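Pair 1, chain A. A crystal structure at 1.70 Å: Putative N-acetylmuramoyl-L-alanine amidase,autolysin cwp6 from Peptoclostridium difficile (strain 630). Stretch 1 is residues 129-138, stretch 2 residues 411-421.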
# COMPACT_ATOMS: atom_id res chain seq x y z
N SER A 129 -8.10 -12.47 13.24
CA SER A 129 -7.17 -11.62 12.50
C SER A 129 -6.04 -12.44 11.89
O SER A 129 -5.63 -13.46 12.46
CB SER A 129 -6.60 -10.55 13.40
OG SER A 129 -6.00 -11.04 14.59
N ALA A 130 -5.58 -12.00 10.69
CA ALA A 130 -4.44 -12.65 10.02
C ALA A 130 -3.26 -12.51 10.91
O ALA A 130 -3.12 -11.50 11.61
CB ALA A 130 -4.18 -11.96 8.67
N PRO A 131 -2.35 -13.50 10.98
CA PRO A 131 -1.19 -13.33 11.88
C PRO A 131 -0.29 -12.13 11.45
O PRO A 131 -0.11 -11.89 10.25
CB PRO A 131 -0.44 -14.69 11.74
CG PRO A 131 -0.88 -15.22 10.34
CD PRO A 131 -2.35 -14.82 10.32
N VAL A 132 0.28 -11.43 12.42
CA VAL A 132 1.12 -10.27 12.14
C VAL A 132 2.55 -10.59 12.47
O VAL A 132 2.86 -11.07 13.57
CB VAL A 132 0.59 -9.12 13.03
CG1 VAL A 132 1.51 -7.90 13.04
CG2 VAL A 132 -0.81 -8.71 12.57
N LYS A 133 3.46 -10.31 11.51
CA LYS A 133 4.89 -10.49 11.79
C LYS A 133 5.47 -9.07 11.87
O LYS A 133 5.43 -8.34 10.88
CB LYS A 133 5.51 -11.32 10.65
CG LYS A 133 7.04 -11.33 10.75
CD LYS A 133 7.50 -12.36 11.76
CE LYS A 133 9.03 -12.35 11.90
NZ LYS A 133 9.44 -13.16 13.06
N LYS A 134 6.00 -8.65 13.00
CA LYS A 134 6.52 -7.29 13.10
C LYS A 134 8.04 -7.24 12.79
O LYS A 134 8.80 -8.00 13.36
CB LYS A 134 6.27 -6.76 14.52
CG LYS A 134 6.70 -5.32 14.65
CD LYS A 134 6.24 -4.73 15.96
CE LYS A 134 6.55 -3.26 15.96
NZ LYS A 134 6.55 -2.73 17.34
N LEU A 135 8.46 -6.36 11.87
CA LEU A 135 9.88 -6.22 11.47
C LEU A 135 10.25 -4.82 11.80
O LEU A 135 9.95 -3.89 11.04
CB LEU A 135 10.02 -6.48 9.92
CG LEU A 135 9.50 -7.86 9.50
CD1 LEU A 135 9.60 -8.04 7.89
CD2 LEU A 135 10.35 -9.02 10.23
N ALA A 136 10.89 -4.63 12.95
CA ALA A 136 11.15 -3.26 13.34
C ALA A 136 12.20 -3.16 14.40
O ALA A 136 12.36 -4.11 15.17
CB ALA A 136 9.86 -2.69 13.94
N GLY A 137 12.89 -2.02 14.45
CA GLY A 137 13.85 -1.74 15.52
C GLY A 137 13.66 -0.30 16.01
O GLY A 137 12.67 0.35 15.64
N ALA A 138 14.60 0.23 16.81
CA ALA A 138 14.54 1.58 17.39
C ALA A 138 14.51 2.67 16.35
O ALA A 138 13.79 3.64 16.53
CB ALA A 138 15.73 1.79 18.31
N THR A 411 -8.22 -10.80 1.28
CA THR A 411 -7.63 -11.40 2.48
C THR A 411 -6.11 -11.44 2.18
O THR A 411 -5.74 -11.35 1.01
CB THR A 411 -8.14 -12.86 2.73
OG1 THR A 411 -7.83 -13.67 1.58
CG2 THR A 411 -9.63 -12.89 2.97
N ALA A 412 -5.30 -11.52 3.19
CA ALA A 412 -3.84 -11.67 3.03
C ALA A 412 -3.49 -12.79 4.04
O ALA A 412 -3.97 -12.76 5.17
CB ALA A 412 -3.12 -10.40 3.44
N GLU A 413 -2.60 -13.73 3.65
CA GLU A 413 -2.22 -14.81 4.60
C GLU A 413 -1.45 -14.30 5.76
O GLU A 413 -1.71 -14.70 6.89
CB GLU A 413 -1.39 -15.86 3.87
CG GLU A 413 -2.23 -16.47 2.77
CD GLU A 413 -1.42 -17.37 1.84
OE1 GLU A 413 -0.19 -17.42 1.95
OE2 GLU A 413 -2.03 -18.03 0.99
N THR A 414 -0.51 -13.38 5.53
CA THR A 414 0.33 -12.83 6.58
C THR A 414 0.41 -11.30 6.47
O THR A 414 0.54 -10.79 5.34
CB THR A 414 1.78 -13.37 6.43
OG1 THR A 414 1.71 -14.81 6.41
CG2 THR A 414 2.70 -12.91 7.55
N VAL A 415 0.41 -10.62 7.59
CA VAL A 415 0.51 -9.19 7.57
C VAL A 415 1.83 -8.88 8.20
O VAL A 415 2.13 -9.34 9.31
CB VAL A 415 -0.65 -8.53 8.39
CG1 VAL A 415 -0.40 -7.02 8.54
CG2 VAL A 415 -1.98 -8.80 7.72
N TYR A 416 2.68 -8.11 7.51
CA TYR A 416 3.93 -7.73 8.11
C TYR A 416 3.85 -6.32 8.56
O TYR A 416 3.51 -5.45 7.75
CB TYR A 416 5.09 -7.81 7.10
CG TYR A 416 5.39 -9.22 6.66
CD1 TYR A 416 6.48 -9.90 7.17
CD2 TYR A 416 4.61 -9.86 5.71
CE1 TYR A 416 6.80 -11.21 6.73
CE2 TYR A 416 4.92 -11.15 5.27
CZ TYR A 416 6.01 -11.81 5.79
OH TYR A 416 6.26 -13.09 5.29
N GLN A 417 4.17 -6.05 9.79
CA GLN A 417 4.17 -4.67 10.29
C GLN A 417 5.59 -4.14 10.22
O GLN A 417 6.51 -4.62 10.90
CB GLN A 417 3.66 -4.65 11.74
CG GLN A 417 3.85 -3.31 12.41
CD GLN A 417 3.24 -3.38 13.84
OE1 GLN A 417 2.73 -4.41 14.24
NE2 GLN A 417 3.28 -2.26 14.59
N ILE A 418 5.79 -3.13 9.40
CA ILE A 418 7.12 -2.54 9.22
C ILE A 418 7.37 -1.36 10.11
O ILE A 418 6.60 -0.40 10.11
CB ILE A 418 7.25 -2.05 7.74
CG1 ILE A 418 6.85 -3.18 6.75
CG2 ILE A 418 8.69 -1.55 7.48
CD1 ILE A 418 7.72 -4.47 6.90
N GLY A 419 8.43 -1.41 10.88
CA GLY A 419 8.74 -0.28 11.71
C GLY A 419 7.91 -0.27 12.98
O GLY A 419 6.94 -0.98 13.16
N ASP A 420 8.35 0.58 13.88
CA ASP A 420 7.72 0.78 15.17
C ASP A 420 6.97 2.14 15.19
O ASP A 420 7.44 3.11 14.60
CB ASP A 420 8.81 0.82 16.23
CG ASP A 420 8.19 0.83 17.60
OD1 ASP A 420 8.41 1.80 18.34
OD2 ASP A 420 7.46 -0.14 17.93
N GLY A 421 5.83 2.21 15.86
CA GLY A 421 5.12 3.49 15.96
C GLY A 421 3.67 3.42 15.56
O GLY A 421 2.89 4.26 16.01
O HOH W 1 11.08 1.78 13.72

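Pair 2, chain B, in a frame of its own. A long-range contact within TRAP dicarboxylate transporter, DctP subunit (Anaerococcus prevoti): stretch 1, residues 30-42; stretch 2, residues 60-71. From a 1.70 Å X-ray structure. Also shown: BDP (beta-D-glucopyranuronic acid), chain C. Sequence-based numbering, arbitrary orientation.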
# COMPACT_ATOMS: atom_id res chain seq x y z
N LYS B 30 25.26 3.34 -20.68
CA LYS B 30 24.45 4.09 -19.73
C LYS B 30 24.44 3.44 -18.36
O LYS B 30 24.80 2.27 -18.21
CB LYS B 30 23.00 4.19 -20.19
CG LYS B 30 22.80 4.37 -21.67
CD LYS B 30 21.31 4.34 -22.01
CE LYS B 30 21.07 4.66 -23.47
NZ LYS B 30 21.67 5.96 -23.86
N THR B 31 24.00 4.20 -17.38
CA THR B 31 23.79 3.69 -16.04
C THR B 31 22.38 3.12 -15.97
O THR B 31 21.41 3.83 -16.24
CB THR B 31 23.96 4.81 -15.01
OG1 THR B 31 25.30 5.31 -15.09
CG2 THR B 31 23.68 4.32 -13.61
N ILE B 32 22.27 1.84 -15.62
CA ILE B 32 20.98 1.17 -15.51
C ILE B 32 20.35 1.44 -14.16
O ILE B 32 20.95 1.15 -13.12
CB ILE B 32 21.14 -0.35 -15.64
CG1 ILE B 32 22.00 -0.72 -16.86
CG2 ILE B 32 19.76 -1.03 -15.69
CD1 ILE B 32 21.22 -1.02 -18.11
N ILE B 33 19.13 1.97 -14.17
CA ILE B 33 18.37 2.17 -12.95
C ILE B 33 17.24 1.14 -12.91
O ILE B 33 16.36 1.17 -13.76
CB ILE B 33 17.78 3.55 -12.88
CG1 ILE B 33 18.90 4.61 -13.00
CG2 ILE B 33 17.03 3.75 -11.60
CD1 ILE B 33 19.99 4.48 -11.92
N ARG B 34 17.31 0.23 -11.95
CA ARG B 34 16.34 -0.86 -11.85
C ARG B 34 15.23 -0.52 -10.87
O ARG B 34 15.49 -0.15 -9.72
CB ARG B 34 17.04 -2.16 -11.48
CG ARG B 34 18.01 -2.60 -12.58
CD ARG B 34 18.71 -3.91 -12.28
NE ARG B 34 19.64 -4.22 -13.36
CZ ARG B 34 20.86 -3.70 -13.47
NH1 ARG B 34 21.31 -2.87 -12.54
NH2 ARG B 34 21.64 -4.03 -14.50
N VAL B 35 14.00 -0.66 -11.33
CA VAL B 35 12.83 -0.23 -10.60
C VAL B 35 11.86 -1.40 -10.58
O VAL B 35 11.54 -1.97 -11.64
CB VAL B 35 12.14 0.96 -11.28
CG1 VAL B 35 10.93 1.40 -10.46
CG2 VAL B 35 13.12 2.11 -11.51
N GLY B 36 11.44 -1.81 -9.40
CA GLY B 36 10.52 -2.91 -9.30
C GLY B 36 9.20 -2.63 -8.63
O GLY B 36 9.09 -1.80 -7.72
N HIS B 37 8.19 -3.38 -9.05
CA HIS B 37 6.91 -3.39 -8.36
C HIS B 37 6.18 -4.71 -8.61
O HIS B 37 6.64 -5.52 -9.42
CB HIS B 37 6.06 -2.19 -8.76
CG HIS B 37 5.56 -2.24 -10.17
ND1 HIS B 37 4.38 -2.86 -10.51
CD2 HIS B 37 6.09 -1.79 -11.33
CE1 HIS B 37 4.19 -2.77 -11.80
NE2 HIS B 37 5.19 -2.09 -12.32
N ASN B 38 5.09 -4.96 -7.89
CA ASN B 38 4.45 -6.26 -7.90
C ASN B 38 3.12 -6.32 -8.64
O ASN B 38 2.40 -7.31 -8.55
CB ASN B 38 4.26 -6.78 -6.47
CG ASN B 38 3.21 -6.02 -5.69
OD1 ASN B 38 2.63 -5.05 -6.15
ND2 ASN B 38 2.96 -6.49 -4.47
N GLN B 39 2.79 -5.26 -9.36
CA GLN B 39 1.50 -5.13 -10.06
C GLN B 39 1.61 -5.49 -11.52
O GLN B 39 2.69 -5.55 -12.10
CB GLN B 39 0.96 -3.70 -9.94
CG GLN B 39 0.88 -3.18 -8.50
CD GLN B 39 -0.27 -3.74 -7.70
OE1 GLN B 39 -0.98 -4.69 -8.10
NE2 GLN B 39 -0.48 -3.16 -6.54
N SER B 40 0.46 -5.70 -12.15
CA SER B 40 0.43 -5.94 -13.57
C SER B 40 0.83 -4.70 -14.36
O SER B 40 0.83 -3.55 -13.85
CB SER B 40 -0.96 -6.37 -13.99
OG SER B 40 -1.81 -5.26 -14.17
N GLN B 41 1.09 -4.92 -15.64
CA GLN B 41 1.41 -3.82 -16.56
C GLN B 41 0.23 -2.88 -16.84
O GLN B 41 0.44 -1.80 -17.36
CB GLN B 41 1.95 -4.39 -17.86
CG GLN B 41 3.33 -4.99 -17.70
CD GLN B 41 3.86 -5.55 -18.99
OE1 GLN B 41 4.18 -4.80 -19.92
NE2 GLN B 41 3.92 -6.87 -19.08
N ASN B 42 -0.99 -3.28 -16.48
CA ASN B 42 -2.15 -2.42 -16.65
C ASN B 42 -2.45 -1.54 -15.43
O ASN B 42 -3.28 -0.64 -15.49
CB ASN B 42 -3.38 -3.27 -16.93
CG ASN B 42 -3.29 -3.97 -18.28
OD1 ASN B 42 -2.92 -3.36 -19.28
ND2 ASN B 42 -3.61 -5.24 -18.29
N LEU B 60 17.54 13.20 -19.46
CA LEU B 60 18.84 12.62 -19.14
C LEU B 60 19.01 11.23 -19.76
O LEU B 60 19.70 10.37 -19.19
CB LEU B 60 18.93 12.46 -17.63
CG LEU B 60 19.60 13.49 -16.73
CD1 LEU B 60 19.36 14.91 -17.14
CD2 LEU B 60 19.11 13.24 -15.32
N GLY B 61 18.39 10.98 -20.91
CA GLY B 61 18.37 9.63 -21.48
C GLY B 61 19.71 9.14 -22.01
O GLY B 61 19.95 7.93 -22.10
N ASP B 62 20.59 10.07 -22.39
CA ASP B 62 21.93 9.68 -22.82
C ASP B 62 22.68 9.01 -21.67
O ASP B 62 23.66 8.30 -21.90
CB ASP B 62 22.72 10.90 -23.30
CG ASP B 62 22.24 11.43 -24.64
OD1 ASP B 62 21.57 10.68 -25.37
OD2 ASP B 62 22.53 12.61 -24.96
N LYS B 63 22.23 9.23 -20.44
CA LYS B 63 23.00 8.86 -19.25
C LYS B 63 22.38 7.72 -18.44
O LYS B 63 23.10 6.92 -17.84
CB LYS B 63 23.15 10.07 -18.34
CG LYS B 63 24.13 9.88 -17.21
CD LYS B 63 24.40 11.20 -16.50
CE LYS B 63 25.39 11.03 -15.36
NZ LYS B 63 25.63 12.33 -14.66
N TYR B 64 21.06 7.68 -18.39
CA TYR B 64 20.39 6.66 -17.59
C TYR B 64 19.41 5.86 -18.43
O TYR B 64 18.67 6.41 -19.25
CB TYR B 64 19.64 7.30 -16.41
CG TYR B 64 20.51 8.05 -15.43
CD1 TYR B 64 21.21 7.38 -14.43
CD2 TYR B 64 20.63 9.43 -15.49
CE1 TYR B 64 22.01 8.07 -13.53
CE2 TYR B 64 21.42 10.12 -14.60
CZ TYR B 64 22.11 9.44 -13.62
OH TYR B 64 22.89 10.14 -12.73
N ASP B 65 19.41 4.56 -18.22
CA ASP B 65 18.39 3.69 -18.76
C ASP B 65 17.56 3.19 -17.59
O ASP B 65 18.04 2.41 -16.78
CB ASP B 65 19.02 2.52 -19.50
CG ASP B 65 17.98 1.52 -20.00
OD1 ASP B 65 16.78 1.86 -20.03
OD2 ASP B 65 18.37 0.41 -20.38
N ILE B 66 16.33 3.68 -17.47
CA ILE B 66 15.45 3.24 -16.38
C ILE B 66 14.70 1.99 -16.83
O ILE B 66 14.04 1.99 -17.86
CB ILE B 66 14.50 4.37 -15.96
CG1 ILE B 66 15.29 5.44 -15.20
CG2 ILE B 66 13.36 3.84 -15.12
CD1 ILE B 66 14.54 6.71 -14.94
N GLN B 67 14.83 0.90 -16.07
CA GLN B 67 14.16 -0.34 -16.40
C GLN B 67 13.14 -0.72 -15.34
O GLN B 67 13.48 -0.84 -14.17
CB GLN B 67 15.18 -1.45 -16.56
CG GLN B 67 16.13 -1.19 -17.70
CD GLN B 67 17.21 -2.24 -17.82
OE1 GLN B 67 17.31 -3.15 -17.00
NE2 GLN B 67 18.06 -2.09 -18.85
N VAL B 68 11.88 -0.88 -15.76
CA VAL B 68 10.79 -1.12 -14.84
C VAL B 68 10.41 -2.60 -14.92
O VAL B 68 10.16 -3.12 -15.99
CB VAL B 68 9.56 -0.23 -15.14
CG1 VAL B 68 8.43 -0.51 -14.13
CG2 VAL B 68 9.93 1.22 -15.13
N TYR B 69 10.42 -3.26 -13.77
CA TYR B 69 10.12 -4.67 -13.67
C TYR B 69 8.80 -4.89 -12.92
O TYR B 69 8.76 -4.84 -11.68
CB TYR B 69 11.25 -5.40 -12.92
CG TYR B 69 12.58 -5.40 -13.64
CD1 TYR B 69 13.44 -4.32 -13.56
CD2 TYR B 69 12.98 -6.51 -14.39
CE1 TYR B 69 14.65 -4.32 -14.22
CE2 TYR B 69 14.19 -6.50 -15.06
CZ TYR B 69 15.01 -5.40 -14.97
OH TYR B 69 16.23 -5.38 -15.62
N PRO B 70 7.72 -5.15 -13.67
CA PRO B 70 6.42 -5.33 -13.03
C PRO B 70 6.22 -6.74 -12.49
O PRO B 70 7.13 -7.57 -12.57
CB PRO B 70 5.46 -5.08 -14.20
CG PRO B 70 6.19 -5.68 -15.35
CD PRO B 70 7.64 -5.29 -15.13
N SER B 71 5.04 -6.98 -11.92
CA SER B 71 4.54 -8.33 -11.60
C SER B 71 5.53 -9.25 -10.90
O SER B 71 5.67 -10.47 -11.21
CB SER B 71 3.99 -8.98 -12.87
OG SER B 71 4.97 -8.99 -13.86
C1 BDP C . -2.17 -3.62 -2.85
C2 BDP C . -1.00 -2.76 -2.71
C3 BDP C . 0.26 -3.57 -2.88
C4 BDP C . 0.33 -4.62 -1.92
C5 BDP C . -0.88 -5.46 -2.02
C6 BDP C . -0.94 -6.53 -0.90
O2 BDP C . -1.07 -1.94 -3.94
O3 BDP C . 1.43 -2.69 -2.78
O4 BDP C . 1.43 -5.37 -2.01
O5 BDP C . -2.09 -4.64 -1.86
O6A BDP C . 0.05 -7.29 -0.84
O1 BDP C . -3.31 -2.84 -2.40
O6B BDP C . -2.02 -6.72 -0.30
O HOH W 2 4.23 -8.55 -16.50

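What backbone arrangement do the two pairs share? In both, two strands run side by side in parallel, their axes 24° apart in pair 1 and 22° in pair 2, and fourteen central residues superpose to 0.6 Å. The same ladder joins them. In pair 1, V415(A) N donates to P131(A) O at 3.0 Å and K133(A) N to V415(A) O at 2.7 Å; at the matching positions of pair 2, D65(B) N donates to T31(B) O and I33(B) N to D65(B) O, both at 2.9 Å. One residue thus uses its N and O to grip the two neighbours of its bridge partner, as parallel strands require, and side chains of bridged residues fall on the same face.

How is the face holding K133(A) and L135(A), matched by I33(B) and V35(B), packed? In pair 1 both pack against the ring of Y416(A): K133(A) CB lies 3.9 Å from Y416(A) CD1, and L135(A) CD1 lies 3.7 Å from that same CD1. The lysine's end leads away, so its aliphatic base does the packing. Pair 2 has I66(B) at the tyrosine's position and fills the space with branched aliphatics: I33(B) CB is 3.9 Å from I66(B) CG1, and V35(B) CG2 is 4.0 Å from I66(B) CG2. Its ring sits two residues earlier on the same face, where Y64(B) matches T414(A); I33(B) CG1 approaches Y64(B) CD1 at 3.9 Å. Farther along, L135(A) CD1 meets I418(A) CD1 at 4.2 Å, while the shorter V35(B) brings CB to 4.4 Å from V68(B) CG2.

What happens on the other face and at the ends? V132(A) CG2 packs 4.2 Å from V415(A) CB, whereas the matched I32(B) puts CD1 3.4 Å from Q67(B) NE2. Both pairs have glutamine at the matched position, Q417(A) and Q67(B), yet with different chi1, t and m. Q67(B) NE2 donates to D65(B) OD2 at 2.9 Å. A130(A) and K30(B) both point toward the other stretch: A130(A) CB lies 4.0 Å from V415(A) CG2, K30(B) CD 3.9 Å from D65(B) CB. At the other end A136(A) CB lies 3.3 Å from G419(A) C; its match, G36(B), has no side chain.

How do the basic residues K134(A) and R34(B) differ? K134(A), extended with every chi in t, forms a salt bridge from NZ to D420(A) OD2 at 2.8 Å. R34(B) instead lies beside a tyrosine, its CG 4.1 Å from Y69(B) CE1. Y69(B) matches G419(A), whose backbone angles themselves call for glycine.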